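Long-range contacts in uroporphyrinogen-III C-methyltransferase (PDB 1S4D), which catalyses the two successive S-adenosyl-L-methionine-dependent methylations that turn uroporphyrinogen III into precorrin-2, on the way to cobalamin and siroheme: residues Lys77-Val86 / Arg108-His119; Pro178-Ile189 / Leu237-Val248. All blocks are in the same frame, centred on the assembly; numbering follows the deposited sequence.

Contact 1: residues Lys77-Val86 / Arg108-His119; sequences KQRDISLRLV and RGGEEALTLVEH
E112 fits as a knob into the hole formed by Q78, I81, S82 and L85, where the helices come closest, S82 CA lying 5.3 Å from E112 CA. The small S82 permits this approach, and its CB also meets T115 CG2 at 3.5 Å. Q78 keeps CG anti to its backbone N (chi1 -178°) and then bends, and NE2 donates a hydrogen bond to E112 OE2 at 3.0 Å, from the anti side and well out of the carboxylate plane. The buried charge of E112 is answered mainly by R97 and K99. L116 CD1 packs on V86 CG2 at 3.6 Å, and L116 also rests on strand 16-21.

Toward solvent the grip is longer-armed. R79 spans the helices to take E118 end-on, NH1 to OE2 2.8 Å and NH2 to OE1 2.9 Å, nearly coplanar, whereas R108 is held side-on by E111 of its own segment and only its guanidinium face meets Q78 CB.

The axes cross at -45°. Helices 78-90 and 109-118 flank strand 94-99 in sequence and pack together against the parallel sheet, as crossover helices of successive beta-alpha-beta units do in an alpha/beta domain.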
loop_
_atom_site.group_PDB
_atom_site.type_symbol
_atom_site.label_atom_id
_atom_site.label_comp_id
_atom_site.label_asym_id
_atom_site.label_seq_id
_atom_site.Cartn_x
_atom_site.Cartn_y
_atom_site.Cartn_z
ATOM N N LYS B 77 -19.048 -12.399 -13.497
ATOM C CA LYS B 77 -18.592 -12.679 -12.140
ATOM C C LYS B 77 -17.069 -12.807 -12.196
ATOM O O LYS B 77 -16.490 -12.993 -13.272
ATOM C CB LYS B 77 -19.270 -13.931 -11.530
ATOM C CG LYS B 77 -18.765 -14.345 -10.087
ATOM C CD LYS B 77 -19.598 -13.708 -8.936
ATOM C CE LYS B 77 -18.764 -12.820 -8.024
ATOM N NZ LYS B 77 -18.475 -11.538 -8.708
ATOM N N GLN B 78 -16.433 -12.676 -11.037
ATOM C CA GLN B 78 -14.991 -12.781 -10.903
ATOM C C GLN B 78 -14.441 -14.037 -11.559
ATOM O O GLN B 78 -13.410 -13.990 -12.210
ATOM C CB GLN B 78 -14.617 -12.750 -9.415
ATOM C CG GLN B 78 -13.126 -12.799 -9.114
ATOM C CD GLN B 78 -12.345 -11.824 -9.960
ATOM O OE1 GLN B 78 -12.655 -10.640 -9.971
ATOM N NE2 GLN B 78 -11.347 -12.318 -10.685
ATOM N N ARG B 79 -15.150 -15.149 -11.386
ATOM C CA ARG B 79 -14.741 -16.450 -11.913
ATOM C C ARG B 79 -14.581 -16.398 -13.436
ATOM O O ARG B 79 -13.678 -17.031 -13.994
ATOM C CB ARG B 79 -15.748 -17.539 -11.486
ATOM C CG ARG B 79 -15.437 -18.962 -11.974
ATOM C CD ARG B 79 -14.482 -19.768 -11.083
ATOM N NE ARG B 79 -14.326 -21.153 -11.546
ATOM C CZ ARG B 79 -13.315 -21.969 -11.200
ATOM N NH1 ARG B 79 -13.263 -23.213 -11.683
ATOM N NH2 ARG B 79 -12.352 -21.544 -10.376
ATOM N N ASP B 80 -15.458 -15.633 -14.093
ATOM C CA ASP B 80 -15.434 -15.502 -15.538
ATOM C C ASP B 80 -14.148 -14.831 -15.957
ATOM O O ASP B 80 -13.513 -15.262 -16.902
ATOM C CB ASP B 80 -16.643 -14.702 -16.047
ATOM C CG ASP B 80 -17.912 -15.536 -16.132
ATOM O OD1 ASP B 80 -19.015 -14.940 -16.252
ATOM O OD2 ASP B 80 -17.903 -16.785 -16.082
ATOM N N ILE B 81 -13.769 -13.775 -15.247
ATOM C CA ILE B 81 -12.528 -13.072 -15.532
ATOM C C ILE B 81 -11.318 -13.975 -15.295
ATOM O O ILE B 81 -10.339 -13.927 -16.041
ATOM C CB ILE B 81 -12.429 -11.795 -14.683
ATOM C CG1 ILE B 81 -13.521 -10.807 -15.103
ATOM C CG2 ILE B 81 -11.017 -11.161 -14.780
ATOM C CD1 ILE B 81 -13.718 -9.680 -14.116
ATOM N N SER B 82 -11.398 -14.797 -14.259
ATOM C CA SER B 82 -10.300 -15.677 -13.906
ATOM C C SER B 82 -10.136 -16.784 -14.935
ATOM O O SER B 82 -9.011 -17.117 -15.312
ATOM C CB SER B 82 -10.499 -16.272 -12.516
ATOM O OG SER B 82 -10.449 -15.268 -11.525
ATOM N N LEU B 83 -11.250 -17.349 -15.387
ATOM C CA LEU B 83 -11.196 -18.405 -16.377
ATOM C C LEU B 83 -10.585 -17.885 -17.688
ATOM O O LEU B 83 -9.835 -18.624 -18.352
ATOM C CB LEU B 83 -12.577 -19.063 -16.574
ATOM C CG LEU B 83 -13.023 -20.037 -15.449
ATOM C CD1 LEU B 83 -14.391 -20.669 -15.667
ATOM C CD2 LEU B 83 -11.998 -21.117 -15.162
ATOM N N ARG B 84 -10.866 -16.618 -18.022
ATOM C CA ARG B 84 -10.415 -16.006 -19.273
ATOM C C ARG B 84 -8.897 -15.850 -19.230
ATOM O O ARG B 84 -8.218 -16.109 -20.238
ATOM C CB ARG B 84 -11.163 -14.679 -19.578
ATOM C CG ARG B 84 -10.390 -13.605 -20.379
ATOM C CD ARG B 84 -10.884 -13.272 -21.818
ATOM N NE ARG B 84 -10.534 -14.301 -22.793
ATOM C CZ ARG B 84 -10.078 -14.100 -24.046
ATOM N NH1 ARG B 84 -9.819 -15.149 -24.809
ATOM N NH2 ARG B 84 -9.860 -12.899 -24.559
ATOM N N LEU B 85 -8.371 -15.462 -18.060
ATOM C CA LEU B 85 -6.928 -15.428 -17.822
ATOM C C LEU B 85 -6.295 -16.794 -18.073
ATOM O O LEU B 85 -5.266 -16.900 -18.736
ATOM C CB LEU B 85 -6.609 -14.951 -16.404
ATOM C CG LEU B 85 -6.991 -13.499 -16.052
ATOM C CD1 LEU B 85 -6.501 -13.124 -14.640
ATOM C CD2 LEU B 85 -6.547 -12.482 -17.126
ATOM N N VAL B 86 -6.933 -17.836 -17.564
ATOM C CA VAL B 86 -6.483 -19.191 -17.786
ATOM C C VAL B 86 -6.529 -19.527 -19.285
ATOM O O VAL B 86 -5.626 -20.179 -19.800
ATOM C CB VAL B 86 -7.303 -20.199 -16.926
ATOM C CG1 VAL B 86 -7.042 -21.665 -17.343
ATOM C CG2 VAL B 86 -6.998 -19.992 -15.445
ATOM N N ARG B 108 -9.813 -8.590 -5.291
ATOM C CA ARG B 108 -9.914 -10.004 -5.701
ATOM C C ARG B 108 -8.708 -10.665 -6.403
ATOM O O ARG B 108 -8.882 -11.606 -7.171
ATOM C CB ARG B 108 -11.234 -10.331 -6.423
ATOM C CG ARG B 108 -12.229 -9.194 -6.513
ATOM C CD ARG B 108 -13.737 -9.497 -6.358
ATOM N NE ARG B 108 -14.134 -10.868 -6.034
ATOM C CZ ARG B 108 -15.318 -11.396 -6.383
ATOM N NH1 ARG B 108 -15.624 -12.659 -6.065
ATOM N NH2 ARG B 108 -16.194 -10.656 -7.072
ATOM N N GLY B 109 -7.497 -10.214 -6.091
ATOM C CA GLY B 109 -6.277 -10.814 -6.604
ATOM C C GLY B 109 -5.968 -12.219 -6.086
ATOM O O GLY B 109 -5.492 -13.093 -6.837
ATOM N N GLY B 110 -6.213 -12.433 -4.796
ATOM C CA GLY B 110 -6.168 -13.768 -4.222
ATOM C C GLY B 110 -7.037 -14.775 -4.956
ATOM O O GLY B 110 -6.548 -15.846 -5.319
ATOM N N GLU B 111 -8.303 -14.432 -5.197
ATOM C CA GLU B 111 -9.210 -15.305 -5.944
ATOM C C GLU B 111 -8.629 -15.640 -7.310
ATOM O O GLU B 111 -8.580 -16.816 -7.696
ATOM C CB GLU B 111 -10.587 -14.673 -6.129
ATOM C CG GLU B 111 -11.376 -14.595 -4.847
ATOM C CD GLU B 111 -12.705 -13.879 -5.007
ATOM O OE1 GLU B 111 -12.812 -12.705 -4.567
ATOM O OE2 GLU B 111 -13.644 -14.507 -5.573
ATOM N N GLU B 112 -8.190 -14.604 -8.036
ATOM C CA GLU B 112 -7.637 -14.816 -9.369
ATOM C C GLU B 112 -6.462 -15.796 -9.307
ATOM O O GLU B 112 -6.497 -16.823 -9.996
ATOM C CB GLU B 112 -7.244 -13.501 -10.019
ATOM C CG GLU B 112 -8.456 -12.647 -10.306
ATOM C CD GLU B 112 -8.163 -11.336 -11.000
ATOM O OE1 GLU B 112 -7.207 -10.610 -10.616
ATOM O OE2 GLU B 112 -8.942 -11.030 -11.914
ATOM N N ALA B 113 -5.465 -15.506 -8.460
ATOM C CA ALA B 113 -4.296 -16.357 -8.321
ATOM C C ALA B 113 -4.721 -17.781 -7.980
ATOM O O ALA B 113 -4.196 -18.746 -8.531
ATOM C CB ALA B 113 -3.345 -15.797 -7.246
ATOM N N LEU B 114 -5.699 -17.900 -7.087
ATOM C CA LEU B 114 -6.194 -19.209 -6.666
ATOM C C LEU B 114 -6.744 -19.972 -7.859
ATOM O O LEU B 114 -6.476 -21.164 -8.021
ATOM C CB LEU B 114 -7.268 -19.043 -5.609
ATOM C CG LEU B 114 -7.163 -19.687 -4.226
ATOM C CD1 LEU B 114 -5.736 -19.838 -3.685
ATOM C CD2 LEU B 114 -8.066 -18.897 -3.250
ATOM N N THR B 115 -7.489 -19.278 -8.712
ATOM C CA THR B 115 -7.980 -19.872 -9.940
ATOM C C THR B 115 -6.814 -20.261 -10.842
ATOM O O THR B 115 -6.790 -21.374 -11.378
ATOM C CB THR B 115 -8.943 -18.910 -10.657
ATOM O OG1 THR B 115 -10.047 -18.618 -9.791
ATOM C CG2 THR B 115 -9.603 -19.590 -11.841
ATOM N N LEU B 116 -5.841 -19.360 -10.994
ATOM C CA LEU B 116 -4.626 -19.681 -11.752
ATOM C C LEU B 116 -3.972 -21.008 -11.258
ATOM O O LEU B 116 -3.722 -21.919 -12.050
ATOM C CB LEU B 116 -3.652 -18.501 -11.742
ATOM C CG LEU B 116 -3.693 -17.408 -12.839
ATOM C CD1 LEU B 116 -4.782 -17.562 -13.901
ATOM C CD2 LEU B 116 -3.742 -16.005 -12.263
ATOM N N VAL B 117 -3.749 -21.132 -9.950
ATOM C CA VAL B 117 -3.147 -22.332 -9.394
ATOM C C VAL B 117 -3.950 -23.615 -9.711
ATOM O O VAL B 117 -3.393 -24.596 -10.213
ATOM C CB VAL B 117 -2.903 -22.187 -7.885
ATOM C CG1 VAL B 117 -2.501 -23.519 -7.288
ATOM C CG2 VAL B 117 -1.830 -21.146 -7.636
ATOM N N GLU B 118 -5.254 -23.577 -9.435
ATOM C CA GLU B 118 -6.187 -24.658 -9.730
ATOM C C GLU B 118 -6.024 -25.216 -11.154
ATOM O O GLU B 118 -6.141 -26.422 -11.372
ATOM C CB GLU B 118 -7.614 -24.128 -9.496
ATOM C CG GLU B 118 -8.804 -24.993 -9.917
ATOM C CD GLU B 118 -10.099 -24.181 -9.920
ATOM O OE1 GLU B 118 -10.155 -23.124 -9.236
ATOM O OE2 GLU B 118 -11.067 -24.566 -10.613
ATOM N N HIS B 119 -5.740 -24.341 -12.113
ATOM C CA HIS B 119 -5.650 -24.740 -13.516
ATOM C C HIS B 119 -4.211 -24.817 -14.005
ATOM O O HIS B 119 -3.967 -24.816 -15.219
ATOM C CB HIS B 119 -6.450 -23.794 -14.409
ATOM C CG HIS B 119 -7.892 -23.670 -14.030
ATOM N ND1 HIS B 119 -8.893 -24.368 -14.673
ATOM C CD2 HIS B 119 -8.503 -22.921 -13.081
ATOM C CE1 HIS B 119 -10.058 -24.062 -14.132
ATOM N NE2 HIS B 119 -9.850 -23.183 -13.165
HETATM O O HOH W 1 -11.997 -16.367 -9.638
#

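Contact 2: residues Pro178-Ile189 / Leu237-Val248. With SAH (S-adenosyl-L-homocysteine), chain Q.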
loop_
_atom_site.group_PDB
_atom_site.type_symbol
_atom_site.label_atom_id
_atom_site.label_comp_id
_atom_site.label_asym_id
_atom_site.label_seq_id
_atom_site.Cartn_x
_atom_site.Cartn_y
_atom_site.Cartn_z
ATOM N N PRO B 178 -7.160 5.092 15.841
ATOM C CA PRO B 178 -7.622 6.465 15.737
ATOM C C PRO B 178 -7.940 6.726 14.268
ATOM O O PRO B 178 -9.106 7.117 14.054
ATOM C CB PRO B 178 -6.476 7.294 16.297
ATOM C CG PRO B 178 -5.405 6.428 16.520
ATOM C CD PRO B 178 -5.777 4.993 16.312
ATOM N N VAL B 179 -7.132 6.298 13.292
ATOM C CA VAL B 179 -7.486 6.483 11.871
ATOM C C VAL B 179 -8.161 5.282 11.198
ATOM O O VAL B 179 -7.739 4.145 11.401
ATOM C CB VAL B 179 -6.253 6.926 11.052
ATOM C CG1 VAL B 179 -6.587 7.043 9.552
ATOM C CG2 VAL B 179 -5.733 8.261 11.617
ATOM N N ILE B 180 -9.257 5.525 10.451
ATOM C CA ILE B 180 -9.914 4.468 9.668
ATOM C C ILE B 180 -9.885 4.892 8.221
ATOM O O ILE B 180 -10.178 6.055 7.909
ATOM C CB ILE B 180 -11.414 4.270 10.058
ATOM C CG1 ILE B 180 -11.657 4.318 11.581
ATOM C CG2 ILE B 180 -11.970 3.008 9.428
ATOM C CD1 ILE B 180 -11.177 3.175 12.295
ATOM N N VAL B 181 -9.555 3.953 7.341
ATOM C CA VAL B 181 -9.477 4.238 5.919
ATOM C C VAL B 181 -10.424 3.293 5.190
ATOM O O VAL B 181 -10.295 2.064 5.280
ATOM C CB VAL B 181 -8.034 4.070 5.381
ATOM C CG1 VAL B 181 -8.012 4.124 3.819
ATOM C CG2 VAL B 181 -7.054 5.075 6.060
ATOM N N MET B 182 -11.376 3.857 4.468
ATOM C CA MET B 182 -12.470 3.048 3.980
ATOM C C MET B 182 -12.549 3.057 2.464
ATOM O O MET B 182 -12.557 4.128 1.850
ATOM C CB MET B 182 -13.782 3.519 4.606
ATOM C CG MET B 182 -13.657 3.829 6.078
ATOM S SD MET B 182 -15.248 3.793 6.865
ATOM C CE MET B 182 -15.908 5.428 6.430
ATOM N N TYR B 183 -12.586 1.842 1.907
ATOM C CA TYR B 183 -12.724 1.538 0.488
ATOM C C TYR B 183 -14.193 1.219 0.225
ATOM O O TYR B 183 -14.872 0.699 1.105
ATOM C CB TYR B 183 -11.898 0.290 0.148
ATOM C CG TYR B 183 -10.391 0.500 0.124
ATOM C CD1 TYR B 183 -9.628 0.543 1.318
ATOM C CD2 TYR B 183 -9.721 0.620 -1.086
ATOM C CE1 TYR B 183 -8.243 0.739 1.292
ATOM C CE2 TYR B 183 -8.361 0.804 -1.122
ATOM C CZ TYR B 183 -7.629 0.874 0.059
ATOM O OH TYR B 183 -6.275 1.078 -0.045
ATOM N N MET B 184 -14.692 1.543 -0.973
ATOM C CA MET B 184 -16.071 1.220 -1.367
ATOM C C MET B 184 -17.110 1.506 -0.288
ATOM O O MET B 184 -17.939 0.656 0.012
ATOM C CB MET B 184 -16.185 -0.234 -1.815
ATOM C CG MET B 184 -15.098 -0.640 -2.804
ATOM S SD MET B 184 -15.172 -2.372 -3.177
ATOM C CE MET B 184 -13.822 -2.965 -2.189
ATOM N N ALA B 185 -17.078 2.728 0.243
ATOM C CA ALA B 185 -17.909 3.122 1.379
ATOM C C ALA B 185 -18.853 4.258 1.034
ATOM O O ALA B 185 -19.448 4.859 1.920
ATOM C CB ALA B 185 -17.031 3.505 2.565
ATOM N N MET B 186 -19.000 4.567 -0.246
ATOM C CA MET B 186 -19.810 5.727 -0.635
ATOM C C MET B 186 -21.304 5.432 -0.558
ATOM O O MET B 186 -22.054 6.171 0.048
ATOM C CB MET B 186 -19.455 6.204 -2.051
ATOM C CG MET B 186 -18.072 6.753 -2.186
ATOM S SD MET B 186 -17.915 8.389 -1.506
ATOM C CE MET B 186 -18.475 9.435 -2.917
ATOM N N LYS B 187 -21.727 4.353 -1.196
ATOM C CA LYS B 187 -23.131 4.051 -1.353
ATOM C C LYS B 187 -23.755 3.803 0.023
ATOM O O LYS B 187 -24.924 4.084 0.242
ATOM C CB LYS B 187 -23.278 2.837 -2.280
ATOM C CG LYS B 187 -24.693 2.514 -2.732
ATOM C CD LYS B 187 -24.798 1.043 -3.150
ATOM C CE LYS B 187 -26.095 0.762 -3.968
ATOM N NZ LYS B 187 -26.060 1.289 -5.401
ATOM N N HIS B 188 -22.953 3.313 0.955
ATOM C CA HIS B 188 -23.430 3.000 2.283
ATOM C C HIS B 188 -22.833 3.900 3.355
ATOM O O HIS B 188 -22.795 3.518 4.523
ATOM C CB HIS B 188 -23.118 1.542 2.636
ATOM C CG HIS B 188 -23.643 0.540 1.657
ATOM N ND1 HIS B 188 -24.982 0.418 1.356
ATOM C CD2 HIS B 188 -23.006 -0.418 0.940
ATOM C CE1 HIS B 188 -25.145 -0.556 0.477
ATOM N NE2 HIS B 188 -23.959 -1.082 0.213
ATOM N N ILE B 189 -22.390 5.094 2.978
ATOM C CA ILE B 189 -21.819 6.043 3.940
ATOM C C ILE B 189 -22.693 6.379 5.160
ATOM O O ILE B 189 -22.200 6.393 6.276
ATOM C CB ILE B 189 -21.299 7.329 3.237
ATOM C CG1 ILE B 189 -20.382 8.113 4.194
ATOM C CG2 ILE B 189 -22.446 8.178 2.674
ATOM C CD1 ILE B 189 -19.013 7.493 4.330
ATOM N N LEU B 237 -20.235 14.252 -5.190
ATOM C CA LEU B 237 -19.093 13.357 -5.353
ATOM C C LEU B 237 -19.520 11.943 -5.638
ATOM O O LEU B 237 -20.597 11.544 -5.222
ATOM C CB LEU B 237 -18.251 13.358 -4.086
ATOM C CG LEU B 237 -17.050 14.306 -3.962
ATOM C CD1 LEU B 237 -17.044 15.478 -4.934
ATOM C CD2 LEU B 237 -16.954 14.803 -2.534
ATOM N N GLU B 238 -18.653 11.186 -6.319
ATOM C CA GLU B 238 -18.919 9.798 -6.735
ATOM C C GLU B 238 -17.695 8.911 -6.558
ATOM O O GLU B 238 -16.568 9.419 -6.555
ATOM C CB GLU B 238 -19.255 9.729 -8.220
ATOM C CG GLU B 238 -20.677 10.103 -8.594
ATOM C CD GLU B 238 -20.735 10.744 -9.974
ATOM O OE1 GLU B 238 -19.816 11.542 -10.318
ATOM O OE2 GLU B 238 -21.699 10.458 -10.718
ATOM N N PRO B 239 -17.909 7.592 -6.433
ATOM C CA PRO B 239 -16.820 6.616 -6.556
ATOM C C PRO B 239 -16.013 6.877 -7.831
ATOM O O PRO B 239 -16.554 7.459 -8.768
ATOM C CB PRO B 239 -17.557 5.274 -6.684
ATOM C CG PRO B 239 -18.916 5.484 -6.093
ATOM C CD PRO B 239 -19.209 6.944 -6.144
ATOM N N PRO B 240 -14.749 6.473 -7.861
ATOM C CA PRO B 240 -14.103 5.851 -6.694
ATOM C C PRO B 240 -13.629 6.908 -5.675
ATOM O O PRO B 240 -13.159 7.956 -6.085
ATOM C CB PRO B 240 -12.926 5.103 -7.307
ATOM C CG PRO B 240 -12.583 5.938 -8.575
ATOM C CD PRO B 240 -13.850 6.589 -9.026
ATOM N N ALA B 241 -13.769 6.637 -4.379
ATOM C CA ALA B 241 -13.337 7.556 -3.344
ATOM C C ALA B 241 -12.736 6.793 -2.188
ATOM O O ALA B 241 -13.121 5.672 -1.913
ATOM C CB ALA B 241 -14.513 8.401 -2.855
ATOM N N ILE B 242 -11.781 7.384 -1.501
ATOM C CA ILE B 242 -11.360 6.785 -0.256
ATOM C C ILE B 242 -11.897 7.703 0.843
ATOM O O ILE B 242 -11.755 8.925 0.750
ATOM C CB ILE B 242 -9.817 6.680 -0.215
ATOM C CG1 ILE B 242 -9.332 5.526 -1.093
ATOM C CG2 ILE B 242 -9.301 6.604 1.242
ATOM C CD1 ILE B 242 -9.436 4.162 -0.438
ATOM N N VAL B 243 -12.528 7.126 1.862
ATOM C CA VAL B 243 -12.985 7.895 3.008
ATOM C C VAL B 243 -12.104 7.636 4.226
ATOM O O VAL B 243 -12.011 6.487 4.707
ATOM C CB VAL B 243 -14.395 7.535 3.406
ATOM C CG1 VAL B 243 -14.914 8.568 4.403
ATOM C CG2 VAL B 243 -15.301 7.428 2.177
ATOM N N VAL B 244 -11.463 8.699 4.714
ATOM C CA VAL B 244 -10.530 8.620 5.841
ATOM C C VAL B 244 -11.113 9.335 7.038
ATOM O O VAL B 244 -11.589 10.466 6.928
ATOM C CB VAL B 244 -9.111 9.219 5.478
ATOM C CG1 VAL B 244 -9.223 10.672 4.997
ATOM C CG2 VAL B 244 -8.119 9.106 6.642
ATOM N N VAL B 245 -11.057 8.676 8.180
ATOM C CA VAL B 245 -11.597 9.204 9.418
ATOM C C VAL B 245 -10.438 9.444 10.392
ATOM O O VAL B 245 -9.523 8.582 10.540
ATOM C CB VAL B 245 -12.615 8.208 10.008
ATOM C CG1 VAL B 245 -13.216 8.732 11.292
ATOM C CG2 VAL B 245 -13.726 7.902 8.979
ATOM N N GLY B 246 -10.440 10.619 11.026
ATOM C CA GLY B 246 -9.494 10.914 12.088
ATOM C C GLY B 246 -8.547 12.080 11.914
ATOM O O GLY B 246 -8.520 12.768 10.893
ATOM N N GLU B 247 -7.726 12.297 12.925
ATOM C CA GLU B 247 -7.041 13.579 13.076
ATOM C C GLU B 247 -6.067 13.875 11.956
ATOM O O GLU B 247 -5.806 15.046 11.671
ATOM C CB GLU B 247 -6.379 13.695 14.462
ATOM C CG GLU B 247 -7.378 13.785 15.618
ATOM C CD GLU B 247 -8.314 14.986 15.520
ATOM O OE1 GLU B 247 -9.525 14.796 15.768
ATOM O OE2 GLU B 247 -7.843 16.119 15.218
ATOM N N VAL B 248 -5.542 12.827 11.318
ATOM C CA VAL B 248 -4.686 13.014 10.146
ATOM C C VAL B 248 -5.340 13.868 9.058
ATOM O O VAL B 248 -4.633 14.509 8.276
ATOM C CB VAL B 248 -4.214 11.689 9.492
ATOM C CG1 VAL B 248 -3.139 10.996 10.346
ATOM C CG2 VAL B 248 -5.393 10.756 9.168
HETATM N N SAH Q . -7.024 -2.805 -5.127
HETATM C CA SAH Q . -7.485 -1.428 -5.128
HETATM C CB SAH Q . -8.906 -1.357 -4.599
HETATM C CG SAH Q . -9.968 -1.660 -5.639
HETATM S SD SAH Q . -11.640 -1.939 -5.000
HETATM C C SAH Q . -6.519 -0.519 -4.359
HETATM O O SAH Q . -5.513 -0.958 -3.805
HETATM O OXT SAH Q . -6.675 0.696 -4.264
HETATM C "C5'" SAH Q . -12.160 -0.293 -5.588
HETATM C "C4'" SAH Q . -12.152 0.857 -4.573
HETATM O "O4'" SAH Q . -10.862 1.412 -4.419
HETATM C "C3'" SAH Q . -12.990 2.081 -4.932
HETATM O "O3'" SAH Q . -14.374 1.936 -4.765
HETATM C "C2'" SAH Q . -12.393 3.177 -4.066
HETATM O "O2'" SAH Q . -12.809 3.137 -2.716
HETATM C "C1'" SAH Q . -10.923 2.794 -4.114
HETATM N N9 SAH Q . -10.146 3.542 -5.128
HETATM C C8 SAH Q . -9.499 2.969 -6.173
HETATM N N7 SAH Q . -8.886 3.921 -6.880
HETATM C C5 SAH Q . -9.127 5.111 -6.322
HETATM C C6 SAH Q . -8.722 6.405 -6.655
HETATM N N6 SAH Q . -7.946 6.625 -7.701
HETATM N N1 SAH Q . -9.135 7.464 -5.873
HETATM C C2 SAH Q . -9.925 7.224 -4.768
HETATM N N3 SAH Q . -10.321 5.938 -4.440
HETATM C C4 SAH Q . -9.926 4.891 -5.203
HETATM O O HOH W 2 -14.998 4.677 0.152
#
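Strands 179-183 and 241-245 run antiparallel at 163°, I180 with V245 and M182 with V243 forming hydrogen-bonded pairs and V181 with V244 the non-hydrogen-bonded pair between them.

Beta-branched residues suit this extended backbone. On one face I180, M182, V243 and V245 gather, the bent thioether of M182 bringing CE 3.9 Å from V243 CG1. On the other, V181 CG1 touches I242 CG2 at 3.8 Å, and helix 131-137 covers V181, I242 and V244. G246 follows the strand at backbone angles that call for glycine; a CB there would also crowd P178 O. Beyond the paired residues, M186 CG lies anti to its carbonyl carbon (chi1 -66°), and two further bends fold the chain so that SD rests on A241 CB at 3.7 Å and CE reaches L237 and E238.

At the ligand end I242 CD1 sits 3.5 Å above the centroid of the Y183 ring, a CH-pi contact over its face, and S-adenosyl-L-homocysteine OXT lies at the ring edge. The Y183 hydroxyl is held by T130 and G132. With an alanine in place of Y183, I242 CD1 would probably lose its aromatic cover, and T130 and G132 their hydroxyl partner. Where the strands part, one water donates to M182 O and A241 O and accepts from A185 N.

M184 N donates to the ribose O2' at 3.0 Å, and O2' donates to A241 O at 2.7 Å. The hydroxyl thus accepts from one main-chain N-H and donates to one main-chain carbonyl, so it is read by main-chain atoms at and just beyond the strand ends, whose positions the apolar sheet probably fixes.

In the fold
Contact 1 joins two helices on the parallel sheet of the chain, and contact 2 joins two strands within the mixed sheet; they share no element. Their centres lie 28 Å apart on opposite sides of the chain's centre, with S-adenosyl-L-homocysteine between: contact 2 touches it directly, whereas the nearest atoms of the R108 side chain and the ligand are about 7 Å apart. Contact 2 is buried, with main-chain bonds within a sheet whose two faces are largely apolar. Contact 1 is only partly buried, has ion pairs on its exposed flank and the salt bridges of E112 in its interior, and touches the second subunit through 109-118, while no other chain reaches contact 2.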